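Local coordinates for protein dihydrodipicolinate synthase (Bacillus clausii KSM-K16, PDB 3E96) that probably acts as a lyase of the DapA family, a TIM-barrel enzyme thought to make 4-hydroxy-tetrahydrodipicolinate through a Schiff base with pyruvate, at residues A11-G17 with I47-V51; P19-F23 with I264-M268; D31-Y35 with E69-T74; V39-D44 with Y77-A82; L215-L219 with A267-Q273. One frame throughout, in Å; residues are numbered along the deposited sequence.

Contact 1: residues A11-G17 with I47-V51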
# COMPACT_ATOMS: atom_id res chain seq x y z
N ALA B 11 8.67 19.17 -21.25
CA ALA B 11 9.57 18.05 -21.46
C ALA B 11 8.96 16.74 -20.97
O ALA B 11 9.35 15.66 -21.41
CB ALA B 11 10.89 18.30 -20.74
N LEU B 12 8.00 16.84 -20.06
CA LEU B 12 7.33 15.66 -19.50
C LEU B 12 6.16 15.17 -20.36
O LEU B 12 5.59 14.11 -20.09
CB LEU B 12 6.84 15.96 -18.08
CG LEU B 12 7.95 16.07 -17.04
CD1 LEU B 12 7.40 16.66 -15.75
CD2 LEU B 12 8.56 14.69 -16.79
N GLU B 13 5.80 15.94 -21.38
CA GLU B 13 4.72 15.56 -22.28
C GLU B 13 5.33 14.66 -23.35
O GLU B 13 5.53 15.07 -24.50
CB GLU B 13 4.08 16.81 -22.91
CG GLU B 13 3.52 17.76 -21.86
CD GLU B 13 2.80 18.95 -22.46
OE1 GLU B 13 3.21 19.40 -23.55
OE2 GLU B 13 1.84 19.44 -21.84
N THR B 14 5.63 13.44 -22.95
CA THR B 14 6.24 12.45 -23.82
C THR B 14 6.08 11.11 -23.11
O THR B 14 5.22 10.98 -22.23
CB THR B 14 7.75 12.78 -24.01
OG1 THR B 14 8.34 11.84 -24.91
CG2 THR B 14 8.48 12.72 -22.66
N ILE B 15 6.88 10.12 -23.47
CA ILE B 15 6.81 8.81 -22.82
C ILE B 15 7.68 8.81 -21.57
O ILE B 15 8.86 9.18 -21.62
CB ILE B 15 7.35 7.68 -23.74
CG1 ILE B 15 6.47 7.53 -24.98
CG2 ILE B 15 7.41 6.37 -22.97
CD1 ILE B 15 7.12 6.69 -26.07
N SER B 16 7.11 8.40 -20.44
CA SER B 16 7.87 8.28 -19.20
C SER B 16 8.12 6.79 -19.04
O SER B 16 7.19 6.04 -18.71
CB SER B 16 7.08 8.81 -18.00
OG SER B 16 7.10 10.22 -17.96
N GLY B 17 9.35 6.36 -19.31
CA GLY B 17 9.68 4.95 -19.19
C GLY B 17 9.94 4.57 -17.75
O GLY B 17 10.70 5.25 -17.06
N ILE B 47 13.48 7.12 -25.65
CA ILE B 47 12.78 7.53 -24.43
C ILE B 47 13.60 8.61 -23.73
O ILE B 47 14.78 8.40 -23.41
CB ILE B 47 12.56 6.33 -23.48
CG1 ILE B 47 11.95 5.16 -24.26
CG2 ILE B 47 11.62 6.73 -22.35
CD1 ILE B 47 10.67 5.49 -25.00
N ASP B 48 12.98 9.76 -23.48
CA ASP B 48 13.67 10.89 -22.86
C ASP B 48 13.34 11.18 -21.40
O ASP B 48 13.82 12.16 -20.84
CB ASP B 48 13.42 12.15 -23.70
CG ASP B 48 13.69 11.92 -25.19
OD1 ASP B 48 14.68 11.24 -25.52
OD2 ASP B 48 12.90 12.41 -26.02
N VAL B 49 12.51 10.33 -20.80
CA VAL B 49 12.16 10.47 -19.39
C VAL B 49 12.18 9.07 -18.79
O VAL B 49 11.54 8.16 -19.31
CB VAL B 49 10.74 11.07 -19.20
CG1 VAL B 49 10.41 11.14 -17.71
CG2 VAL B 49 10.66 12.46 -19.82
N ILE B 50 12.95 8.89 -17.72
CA ILE B 50 13.03 7.59 -17.08
C ILE B 50 12.65 7.79 -15.61
O ILE B 50 13.03 8.79 -14.99
CB ILE B 50 14.44 6.97 -17.23
CG1 ILE B 50 14.41 5.52 -16.76
CG2 ILE B 50 15.47 7.80 -16.48
CD1 ILE B 50 15.66 4.72 -17.10
N VAL B 51 11.90 6.84 -15.07
CA VAL B 51 11.41 6.96 -13.71
C VAL B 51 11.83 5.85 -12.74
O VAL B 51 11.08 4.90 -12.51
CB VAL B 51 9.86 7.03 -13.72
CG1 VAL B 51 9.33 7.39 -12.34
CG2 VAL B 51 9.41 8.05 -14.76
O HOH W 1 10.22 9.91 -23.91
O HOH W 2 10.71 13.83 -25.58

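Contact 2: residues P19-F23 with I264-M268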
# COMPACT_ATOMS: atom_id res chain seq x y z
N PRO B 19 11.58 1.82 -15.58
CA PRO B 19 12.47 0.66 -15.62
C PRO B 19 12.20 -0.38 -14.55
O PRO B 19 11.77 -0.06 -13.44
CB PRO B 19 13.84 1.29 -15.45
CG PRO B 19 13.55 2.36 -14.42
CD PRO B 19 12.24 2.96 -14.91
N ILE B 20 12.46 -1.64 -14.89
CA ILE B 20 12.32 -2.71 -13.93
C ILE B 20 13.59 -2.65 -13.08
O ILE B 20 14.57 -2.00 -13.45
CB ILE B 20 12.32 -4.10 -14.60
CG1 ILE B 20 13.58 -4.24 -15.46
CG2 ILE B 20 11.07 -4.30 -15.40
CD1 ILE B 20 14.00 -5.68 -15.74
N THR B 21 13.56 -3.33 -11.93
CA THR B 21 14.74 -3.43 -11.08
C THR B 21 15.07 -4.92 -11.16
O THR B 21 14.38 -5.76 -10.57
CB THR B 21 14.46 -3.07 -9.61
OG1 THR B 21 13.99 -1.72 -9.53
CG2 THR B 21 15.75 -3.19 -8.79
N PRO B 22 16.11 -5.28 -11.93
CA PRO B 22 16.50 -6.69 -12.07
C PRO B 22 16.89 -7.30 -10.73
O PRO B 22 17.73 -6.74 -10.02
CB PRO B 22 17.69 -6.64 -13.03
CG PRO B 22 17.44 -5.39 -13.82
CD PRO B 22 16.97 -4.42 -12.77
N PHE B 23 16.29 -8.43 -10.37
CA PHE B 23 16.62 -9.10 -9.11
C PHE B 23 17.14 -10.49 -9.43
O PHE B 23 16.59 -11.18 -10.29
CB PHE B 23 15.39 -9.24 -8.21
CG PHE B 23 14.79 -7.94 -7.75
CD1 PHE B 23 15.57 -7.00 -7.09
CD2 PHE B 23 13.43 -7.68 -7.95
CE1 PHE B 23 15.00 -5.81 -6.62
CE2 PHE B 23 12.86 -6.50 -7.48
CZ PHE B 23 13.64 -5.56 -6.82
N ILE B 264 6.55 -8.80 -17.74
CA ILE B 264 7.61 -8.05 -18.41
C ILE B 264 8.95 -8.78 -18.27
O ILE B 264 9.68 -8.96 -19.25
CB ILE B 264 7.75 -6.62 -17.82
CG1 ILE B 264 6.55 -5.77 -18.23
CG2 ILE B 264 9.04 -5.97 -18.32
CD1 ILE B 264 6.56 -4.37 -17.65
N LYS B 265 9.27 -9.20 -17.05
CA LYS B 265 10.54 -9.88 -16.80
C LYS B 265 10.68 -11.22 -17.50
O LYS B 265 11.76 -11.54 -18.02
CB LYS B 265 10.77 -10.04 -15.29
CG LYS B 265 11.11 -8.72 -14.60
CD LYS B 265 11.56 -8.90 -13.16
CE LYS B 265 12.01 -7.56 -12.57
NZ LYS B 265 12.31 -7.64 -11.10
N GLU B 266 9.63 -12.02 -17.52
CA GLU B 266 9.73 -13.32 -18.18
C GLU B 266 9.73 -13.14 -19.70
O GLU B 266 10.31 -13.95 -20.42
CB GLU B 266 8.62 -14.26 -17.71
CG GLU B 266 8.82 -14.65 -16.25
CD GLU B 266 8.11 -15.92 -15.85
OE1 GLU B 266 7.81 -16.75 -16.74
OE2 GLU B 266 7.87 -16.10 -14.63
N ALA B 267 9.10 -12.07 -20.18
CA ALA B 267 9.09 -11.79 -21.61
C ALA B 267 10.50 -11.34 -22.03
O ALA B 267 11.02 -11.78 -23.06
CB ALA B 267 8.07 -10.70 -21.93
N MET B 268 11.10 -10.48 -21.22
CA MET B 268 12.46 -9.98 -21.49
C MET B 268 13.44 -11.15 -21.54
O MET B 268 14.28 -11.22 -22.45
CB MET B 268 12.92 -8.99 -20.39
CG MET B 268 12.18 -7.64 -20.36
SD MET B 268 12.67 -6.53 -19.00
CE MET B 268 11.82 -7.21 -17.68
O HOH W 3 11.05 -4.48 -11.36

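Contact 3: residues D31-Y35 with E69-T74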
# COMPACT_ATOMS: atom_id res chain seq x y z
N ASP B 31 20.75 -6.69 -9.48
CA ASP B 31 21.88 -6.86 -10.38
C ASP B 31 21.98 -5.53 -11.10
O ASP B 31 21.24 -5.27 -12.05
CB ASP B 31 21.64 -7.97 -11.40
CG ASP B 31 22.87 -8.25 -12.24
OD1 ASP B 31 23.50 -7.28 -12.71
OD2 ASP B 31 23.19 -9.44 -12.45
N TRP B 32 22.90 -4.68 -10.65
CA TRP B 32 23.07 -3.36 -11.23
C TRP B 32 23.59 -3.40 -12.66
O TRP B 32 23.36 -2.46 -13.42
CB TRP B 32 23.99 -2.52 -10.35
CG TRP B 32 23.40 -2.23 -9.00
CD1 TRP B 32 23.89 -2.62 -7.79
CD2 TRP B 32 22.20 -1.50 -8.73
NE1 TRP B 32 23.08 -2.16 -6.77
CE2 TRP B 32 22.03 -1.47 -7.32
CE3 TRP B 32 21.25 -0.85 -9.53
CZ2 TRP B 32 20.95 -0.83 -6.70
CZ3 TRP B 32 20.17 -0.21 -8.91
CH2 TRP B 32 20.04 -0.20 -7.51
N HIS B 33 24.28 -4.47 -13.03
CA HIS B 33 24.77 -4.58 -14.40
C HIS B 33 23.55 -4.72 -15.30
O HIS B 33 23.45 -4.07 -16.34
CB HIS B 33 25.67 -5.81 -14.56
CG HIS B 33 26.20 -5.99 -15.95
ND1 HIS B 33 26.96 -5.03 -16.58
CD2 HIS B 33 26.06 -7.00 -16.84
CE1 HIS B 33 27.27 -5.45 -17.80
NE2 HIS B 33 26.73 -6.64 -17.98
N HIS B 34 22.60 -5.56 -14.88
CA HIS B 34 21.39 -5.75 -15.65
C HIS B 34 20.57 -4.46 -15.65
O HIS B 34 19.90 -4.14 -16.63
CB HIS B 34 20.57 -6.91 -15.08
CG HIS B 34 21.19 -8.25 -15.30
ND1 HIS B 34 20.65 -9.42 -14.80
CD2 HIS B 34 22.30 -8.61 -15.99
CE1 HIS B 34 21.40 -10.44 -15.18
NE2 HIS B 34 22.41 -9.98 -15.90
N TYR B 35 20.63 -3.72 -14.54
CA TYR B 35 19.89 -2.47 -14.46
C TYR B 35 20.44 -1.49 -15.49
O TYR B 35 19.69 -0.81 -16.18
CB TYR B 35 20.01 -1.85 -13.05
CG TYR B 35 19.13 -0.63 -12.88
CD1 TYR B 35 17.74 -0.73 -12.94
CD2 TYR B 35 19.69 0.63 -12.68
CE1 TYR B 35 16.93 0.39 -12.82
CE2 TYR B 35 18.89 1.77 -12.57
CZ TYR B 35 17.51 1.64 -12.64
OH TYR B 35 16.71 2.75 -12.55
N GLU B 69 19.67 4.23 -3.69
CA GLU B 69 20.76 3.78 -4.56
C GLU B 69 20.29 3.64 -6.00
O GLU B 69 21.04 3.93 -6.93
CB GLU B 69 21.32 2.44 -4.05
CG GLU B 69 22.47 1.86 -4.88
CD GLU B 69 23.75 2.69 -4.82
OE1 GLU B 69 23.86 3.56 -3.93
OE2 GLU B 69 24.65 2.46 -5.66
N GLU B 70 19.06 3.18 -6.21
CA GLU B 70 18.58 3.03 -7.58
C GLU B 70 18.54 4.39 -8.26
O GLU B 70 18.90 4.51 -9.44
CB GLU B 70 17.19 2.38 -7.61
CG GLU B 70 16.62 2.27 -9.03
CD GLU B 70 15.47 1.30 -9.14
OE1 GLU B 70 15.69 0.09 -8.92
OE2 GLU B 70 14.34 1.74 -9.46
N VAL B 71 18.10 5.42 -7.54
CA VAL B 71 18.06 6.75 -8.13
C VAL B 71 19.48 7.20 -8.47
O VAL B 71 19.73 7.72 -9.56
CB VAL B 71 17.40 7.78 -7.17
CG1 VAL B 71 17.46 9.18 -7.78
CG2 VAL B 71 15.94 7.39 -6.93
N ARG B 72 20.42 6.97 -7.56
CA ARG B 72 21.82 7.35 -7.81
C ARG B 72 22.37 6.62 -9.03
O ARG B 72 22.99 7.24 -9.90
CB ARG B 72 22.70 7.04 -6.59
CG ARG B 72 22.38 7.89 -5.36
CD ARG B 72 23.47 7.75 -4.30
NE ARG B 72 23.47 6.44 -3.64
CZ ARG B 72 22.86 6.18 -2.49
NH1 ARG B 72 22.20 7.13 -1.85
NH2 ARG B 72 22.93 4.97 -1.97
N ARG B 73 22.15 5.31 -9.09
CA ARG B 73 22.61 4.50 -10.20
C ARG B 73 22.03 5.00 -11.53
O ARG B 73 22.73 5.04 -12.54
CB ARG B 73 22.22 3.04 -9.99
CG ARG B 73 22.90 2.35 -8.81
CD ARG B 73 24.18 1.63 -9.24
NE ARG B 73 24.87 1.04 -8.10
CZ ARG B 73 25.89 0.19 -8.19
NH1 ARG B 73 26.36 -0.17 -9.38
NH2 ARG B 73 26.46 -0.28 -7.09
N THR B 74 20.76 5.37 -11.51
CA THR B 74 20.09 5.85 -12.72
C THR B 74 20.76 7.13 -13.24
O THR B 74 21.03 7.25 -14.43
CB THR B 74 18.60 6.14 -12.45
OG1 THR B 74 17.97 4.94 -11.95
CG2 THR B 74 17.89 6.57 -13.73

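Contact 4: residues V39-D44 with Y77-A82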
# COMPACT_ATOMS: atom_id res chain seq x y z
N VAL B 39 18.45 0.48 -18.42
CA VAL B 39 18.48 1.92 -18.58
C VAL B 39 18.94 2.27 -19.99
O VAL B 39 18.34 3.12 -20.65
CB VAL B 39 19.44 2.57 -17.56
CG1 VAL B 39 19.66 4.04 -17.91
CG2 VAL B 39 18.88 2.43 -16.16
N ASP B 40 20.00 1.61 -20.46
CA ASP B 40 20.52 1.87 -21.81
C ASP B 40 19.48 1.55 -22.88
O ASP B 40 19.26 2.34 -23.79
CB ASP B 40 21.79 1.05 -22.09
CG ASP B 40 22.99 1.54 -21.29
OD1 ASP B 40 23.01 2.72 -20.89
OD2 ASP B 40 23.92 0.73 -21.09
N ARG B 41 18.84 0.39 -22.78
CA ARG B 41 17.84 0.00 -23.77
C ARG B 41 16.74 1.05 -23.85
O ARG B 41 16.25 1.38 -24.94
CB ARG B 41 17.22 -1.35 -23.42
CG ARG B 41 16.21 -1.84 -24.45
CD ARG B 41 15.68 -3.22 -24.13
NE ARG B 41 16.74 -4.21 -24.07
CZ ARG B 41 17.21 -4.74 -22.94
NH1 ARG B 41 16.70 -4.39 -21.77
NH2 ARG B 41 18.20 -5.63 -22.99
N ILE B 42 16.35 1.59 -22.70
CA ILE B 42 15.30 2.59 -22.65
C ILE B 42 15.72 3.93 -23.25
O ILE B 42 15.13 4.40 -24.23
CB ILE B 42 14.82 2.81 -21.19
CG1 ILE B 42 14.10 1.55 -20.70
CG2 ILE B 42 13.92 4.04 -21.11
CD1 ILE B 42 13.70 1.58 -19.24
N VAL B 43 16.75 4.55 -22.67
CA VAL B 43 17.19 5.86 -23.12
C VAL B 43 17.90 5.93 -24.47
O VAL B 43 17.92 6.98 -25.10
CB VAL B 43 18.08 6.54 -22.06
CG1 VAL B 43 17.31 6.66 -20.75
CG2 VAL B 43 19.36 5.75 -21.87
N ASP B 44 18.48 4.82 -24.91
CA ASP B 44 19.17 4.81 -26.20
C ASP B 44 18.22 4.51 -27.35
O ASP B 44 18.65 4.44 -28.50
CB ASP B 44 20.30 3.78 -26.21
CG ASP B 44 21.51 4.24 -25.43
OD1 ASP B 44 21.83 5.45 -25.49
OD2 ASP B 44 22.15 3.40 -24.76
N TYR B 77 24.09 6.03 -14.82
CA TYR B 77 23.95 5.32 -16.08
C TYR B 77 23.31 6.12 -17.20
O TYR B 77 23.58 5.87 -18.38
CB TYR B 77 23.17 4.01 -15.87
CG TYR B 77 23.84 3.04 -14.91
CD1 TYR B 77 25.23 2.91 -14.87
CD2 TYR B 77 23.08 2.25 -14.06
CE1 TYR B 77 25.84 2.01 -13.99
CE2 TYR B 77 23.67 1.35 -13.18
CZ TYR B 77 25.05 1.24 -13.15
OH TYR B 77 25.64 0.37 -12.26
N VAL B 78 22.45 7.07 -16.85
CA VAL B 78 21.78 7.91 -17.84
C VAL B 78 22.70 9.04 -18.29
O VAL B 78 22.74 9.39 -19.47
CB VAL B 78 20.49 8.54 -17.25
CG1 VAL B 78 19.94 9.59 -18.21
CG2 VAL B 78 19.44 7.46 -17.01
N HIS B 79 23.45 9.59 -17.34
CA HIS B 79 24.37 10.70 -17.58
C HIS B 79 23.91 11.72 -18.61
O HIS B 79 24.54 11.90 -19.66
CB HIS B 79 25.77 10.16 -17.93
CG HIS B 79 25.81 9.24 -19.10
ND1 HIS B 79 25.49 9.64 -20.38
CD2 HIS B 79 26.15 7.93 -19.19
CE1 HIS B 79 25.63 8.62 -21.21
NE2 HIS B 79 26.03 7.57 -20.52
N GLY B 80 22.81 12.39 -18.31
CA GLY B 80 22.28 13.43 -19.18
C GLY B 80 21.46 13.05 -20.40
O GLY B 80 20.87 13.93 -21.03
N ARG B 81 21.41 11.77 -20.75
CA ARG B 81 20.64 11.33 -21.91
C ARG B 81 19.12 11.44 -21.77
O ARG B 81 18.39 11.34 -22.75
CB ARG B 81 21.00 9.89 -22.27
CG ARG B 81 22.42 9.71 -22.81
CD ARG B 81 22.69 8.26 -23.18
NE ARG B 81 22.59 7.37 -22.03
CZ ARG B 81 22.76 6.05 -22.08
NH1 ARG B 81 23.04 5.46 -23.23
NH2 ARG B 81 22.65 5.32 -20.98
N ALA B 82 18.65 11.64 -20.54
CA ALA B 82 17.21 11.76 -20.32
C ALA B 82 16.93 12.38 -18.96
O ALA B 82 17.81 12.44 -18.10
CB ALA B 82 16.54 10.38 -20.41
O HOH W 4 25.08 3.35 -19.15

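Contact 5: residues L215-L219 with A267-Q273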
# COMPACT_ATOMS: atom_id res chain seq x y z
N LEU B 215 6.37 -1.20 -21.17
CA LEU B 215 6.72 -1.88 -22.41
C LEU B 215 8.12 -1.48 -22.89
O LEU B 215 8.81 -2.28 -23.53
CB LEU B 215 5.68 -1.56 -23.49
CG LEU B 215 5.89 -2.13 -24.90
CD1 LEU B 215 5.96 -3.65 -24.84
CD2 LEU B 215 4.75 -1.69 -25.80
N VAL B 216 8.55 -0.26 -22.58
CA VAL B 216 9.87 0.20 -23.01
C VAL B 216 11.02 -0.66 -22.49
O VAL B 216 12.12 -0.62 -23.02
CB VAL B 216 10.14 1.67 -22.59
CG1 VAL B 216 9.15 2.60 -23.29
CG2 VAL B 216 10.03 1.81 -21.08
N ASN B 217 10.76 -1.45 -21.44
CA ASN B 217 11.80 -2.32 -20.89
C ASN B 217 12.25 -3.39 -21.88
O ASN B 217 13.37 -3.87 -21.79
CB ASN B 217 11.33 -3.01 -19.61
CG ASN B 217 11.29 -2.07 -18.42
OD1 ASN B 217 10.23 -1.57 -18.03
ND2 ASN B 217 12.45 -1.81 -17.84
N LEU B 218 11.37 -3.76 -22.81
CA LEU B 218 11.73 -4.77 -23.80
C LEU B 218 11.61 -4.30 -25.24
O LEU B 218 12.42 -4.68 -26.08
CB LEU B 218 10.87 -6.04 -23.61
CG LEU B 218 9.35 -5.91 -23.64
CD1 LEU B 218 8.73 -7.26 -24.03
CD2 LEU B 218 8.84 -5.45 -22.27
N LEU B 219 10.61 -3.47 -25.52
CA LEU B 219 10.36 -2.99 -26.88
C LEU B 219 10.04 -1.50 -26.92
O LEU B 219 8.92 -1.10 -27.26
CB LEU B 219 9.21 -3.77 -27.50
CG LEU B 219 9.42 -5.29 -27.56
CD1 LEU B 219 8.10 -6.02 -27.76
CD2 LEU B 219 10.39 -5.60 -28.70
N ALA B 267 9.10 -12.07 -20.18
CA ALA B 267 9.09 -11.79 -21.61
C ALA B 267 10.50 -11.34 -22.03
O ALA B 267 11.02 -11.78 -23.06
CB ALA B 267 8.07 -10.70 -21.93
N MET B 268 11.10 -10.48 -21.22
CA MET B 268 12.46 -9.98 -21.49
C MET B 268 13.44 -11.15 -21.54
O MET B 268 14.28 -11.22 -22.45
CB MET B 268 12.92 -8.99 -20.39
CG MET B 268 12.18 -7.64 -20.36
SD MET B 268 12.67 -6.53 -19.00
CE MET B 268 11.82 -7.21 -17.68
N GLU B 269 13.34 -12.06 -20.58
CA GLU B 269 14.24 -13.22 -20.54
C GLU B 269 14.08 -14.09 -21.79
O GLU B 269 15.07 -14.61 -22.32
CB GLU B 269 13.98 -14.06 -19.28
CG GLU B 269 14.51 -13.45 -17.97
CD GLU B 269 16.04 -13.42 -17.90
OE1 GLU B 269 16.69 -14.31 -18.49
OE2 GLU B 269 16.58 -12.51 -17.24
N MET B 270 12.85 -14.25 -22.25
CA MET B 270 12.61 -15.04 -23.46
C MET B 270 13.27 -14.37 -24.66
O MET B 270 13.67 -15.04 -25.61
CB MET B 270 11.11 -15.20 -23.72
CG MET B 270 10.45 -16.32 -22.93
SD MET B 270 8.78 -16.69 -23.51
CE MET B 270 9.11 -17.49 -25.03
N LEU B 271 13.37 -13.04 -24.63
CA LEU B 271 13.99 -12.30 -25.72
C LEU B 271 15.48 -12.11 -25.46
O LEU B 271 16.14 -11.27 -26.09
CB LEU B 271 13.32 -10.93 -25.88
CG LEU B 271 11.83 -10.95 -26.23
CD1 LEU B 271 11.29 -9.52 -26.20
CD2 LEU B 271 11.62 -11.57 -27.61
N ARG B 272 16.00 -12.90 -24.53
CA ARG B 272 17.40 -12.87 -24.15
C ARG B 272 17.87 -11.53 -23.60
O ARG B 272 19.03 -11.14 -23.79
CB ARG B 272 18.28 -13.31 -25.32
CG ARG B 272 18.07 -14.77 -25.68
CD ARG B 272 18.82 -15.17 -26.95
NE ARG B 272 18.53 -16.55 -27.32
CZ ARG B 272 18.97 -17.62 -26.66
NH1 ARG B 272 19.72 -17.47 -25.58
NH2 ARG B 272 18.64 -18.84 -27.07
N GLN B 273 16.97 -10.82 -22.93
CA GLN B 273 17.28 -9.55 -22.30
C GLN B 273 17.34 -9.89 -20.81
O GLN B 273 16.51 -10.66 -20.32
CB GLN B 273 16.18 -8.52 -22.58
CG GLN B 273 15.93 -8.28 -24.07
CD GLN B 273 14.81 -7.28 -24.32
OE1 GLN B 273 13.97 -7.04 -23.45
NE2 GLN B 273 14.78 -6.71 -25.52

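Contact 1: residues A11-G17 with I47-V51
The first beta-alpha-beta unit of the TIM barrel closes here, where strand 15-17 lies parallel to strand 49-50 after the crossover through helix 32-43. Two backbone hydrogen bonds fix the register around Gly-17: its N donates to Val-49 O (2.8 Å), and its O accepts from Val-51 N (2.8 Å). That same Gly-17 O also receives a CA-H...O contact from Ile-50 CA at 3.3 Å. Glycine suits the spot because an ideal CB would lie only 3.2 Å from Ile-47 CG2. Val-49, the residue most covered, points to the same face of the sheet as Ser-16 and so into the barrel; its CG1 is 3.4 Å from Ser-16 OG and 4.1 Å from Leu-12 CD2, while its CG2 is 3.6 Å from Thr-14 CG2. Such beta-branched and small residues fill the narrow interior, where Ser-16 and Val-51 also touch Lys-167, the predicted Schiff-base lysine. On the helix-facing side the Ile-15 and Ile-47 side chains meet, CD1 to CD1, at 3.9 Å. At the strand entrance water takes over from direct pairing: one molecule donates to Ile-15 O (2.8 Å) and accepts from Asp-48 N (2.8 Å).

Contact 2: residues P19-F23 with I264-M268
Ile-20 points its side chain at helix 262-270 and overlaps three residues of the helix, Ile-264, Lys-265 and Met-268. Its CG2 lies 3.9 Å from Ile-264 CG2, its CD1 comes as close as 3.3 Å to Met-268 CE, and its CB sits 4.0 Å from Lys-265 CE. Ile-264 and Met-268 are one helical turn apart, so they flank the branched isoleucine, and the flexible thioether of methionine can fold its methyl against it. Lys-265 leaves the helix sideways, but its chain, extended beyond CB (chi2 to chi4 all t), carries the amino group past Ile-20 to the backbone beyond. There NZ donates to Thr-21 O at 2.8 Å, and it also lies 3.3 Å from Phe-23 CD2. A water accepts from Thr-21 N at 2.8 Å and more weakly from Lys-265 NZ at 3.4 Å. The ammonium is further held by a salt bridge to Glu-58 and a hydrogen bond to Val-277 O, while Thr-21 OG1 is bound to Glu-70 and Ser-57. The contact thus joins the loop that follows the first barrel strand to a helix beyond the eighth, near Thr-56, a predicted pyruvate-binding residue. A lysine charge buried this deeply is affordable because a carboxylate and two carbonyls surround it, while its methylene chain serves as part of the apolar surface.

Contact 3: residues D31-Y35 with E69-T74
Glu-69 opens the second segment with its CG 3.6 Å from Trp-32 CZ2, while its carboxylate holds two arginines of its own helix: OE1 takes Arg-72 NH2 at 2.6 Å and OE2 takes Arg-73 NE at 2.8 Å. Glu-70 comes next, its CA 3.5 Å from Trp-32 CH2 and its CG 3.6 Å from Tyr-35 OH; its buried carboxylate is spoken for by Thr-21 OG1 and the backbone N of Cys-53. Arg-73, a turn after Glu-69, stacks on the tryptophan. Its guanidinium lies flat on the indole of Trp-32, centres 3.7 Å apart and planes at 7°, giving a cation-pi contact over the five-membered ring, while Arg-73 CG makes a CH-pi contact 3.7 Å from the centroid of the six-membered ring. The bridge from Glu-69 probably helps to orient the arginine, and a broad tryptophan suits a partly exposed site that must cover both methylenes and charge. Thr-74 ends the walk in a buried position: its OG1 accepts from Tyr-35 OH at 2.6 Å and donates to Glu-70 O at 2.7 Å, so both hydroxyls are used. Across the way, Asp-31 N-caps helix 32-43, its OD1 accepting from His-34 N at 2.9 Å. Helices 32-43 and 64-78 are neighbours in the outer helical layer of a TIM barrel, and such side-by-side packing is typical of that fold.

Contact 4: residues V39-D44 with Y77-A82
Arg-81, just past helix 64-78, carries most of the polar chemistry between this segment and the end of helix 32-43. Its NH2 donates almost straight to Asp-40 OD1 (2.6 Å, 173°) in a salt bridge and weakly to Tyr-77 O at 2.8 Å; its NH1 forms a second salt bridge with Asp-44 OD1 at 2.6 Å; its NE donates to Val-78 O at 3.3 Å. All three guanidinium nitrogens are therefore engaged. Asp-40 and Asp-44 stand one helical turn apart, which sets their carboxylates to grip one arginine. Asp-40 OD1 also takes a water at 2.8 Å that donates to Tyr-77 O at 3.0 Å, and its OD2 pairs with Lys-36. The backbone of Arg-81 closes a type I' turn, its N bonded to Val-78 O at 3.0 Å, and Gly-80 suits the positive phi inside it. Beneath the charges lie valines: Val-39 CG1 is 3.5 Å from Val-78 CG2, Val-43 CG1 is 3.8 Å from Ala-82 CB, and Val-43 CG2 sits 3.4 Å from Arg-81 CZ over the guanidinium face. Here, on the outer layer of the TIM barrel, apolar contact faces inward toward Ile-50 while the two carboxylates are matched by Arg-81 together with Lys-36.

Contact 5: residues L215-L219 with A267-Q273
Leu-218 gives up the most surface, 81 Å², and lies against the last turn of helix 262-270. Its CD1 reaches Ala-267 CB at 4.1 Å and Leu-271 CD1 at 4.0 Å, while its CB is 3.9 Å from Met-268 CG. The small Ala-267 lets the leucine approach the helix closely, and the CA atoms of Leu-218 and Met-268 are 5.7 Å apart. Met-268 is the second main contributor, with 48 Å² covered; its long unbranched chain runs on to Asn-217, whose CB lies 3.8 Å from Met-268 SD. The segment 215-219 follows the eighth strand of the TIM barrel, and its 3-10 turn, closed by Leu-218 N to Leu-215 O at 3.0 Å, leads into helix 220-231. The contact therefore ties a loop after a barrel strand to a helix added beyond the eightfold repeat, close to Thr-56, a predicted pyruvate-binding residue. Gln-273, with 34 Å² covered, owes its place to a Schellman motif ending the helix: its N bonds Met-268 O at 2.8 Å, Arg-272 N bonds Glu-269 O at 2.9 Å, and Arg-272 takes the positive phi of the C-prime position. The chain so reversed turns Gln-273 back toward the loop, where its side chain is long enough to bring the amide NE2 to Leu-218 O at 3.2 Å, nearly linear.

Contact 1 is the most central of the five, a parallel strand pair held by backbone bonds and aliphatic side chains. Contacts 3 and 4 both join helices 32-43 and 64-78, at successive levels, and are only partly buried; charge dominates their outer sides, with an arginine stacked on tryptophan in one and clasped by aspartates in the other. Contacts 2 and 5 share Ala-267 and Met-268 of helix 262-270, their centres about 7 Å apart, and both are buried; contact 5 is mainly apolar with one amide bond, while contact 2 adds a buried, compensated lysine charge. Thr-21 OG1, 2.6 Å from Glu-70 OE1, brings contact 2 to contact 3, while Ile-47 and Ile-50 pack contact 1 beneath contact 4.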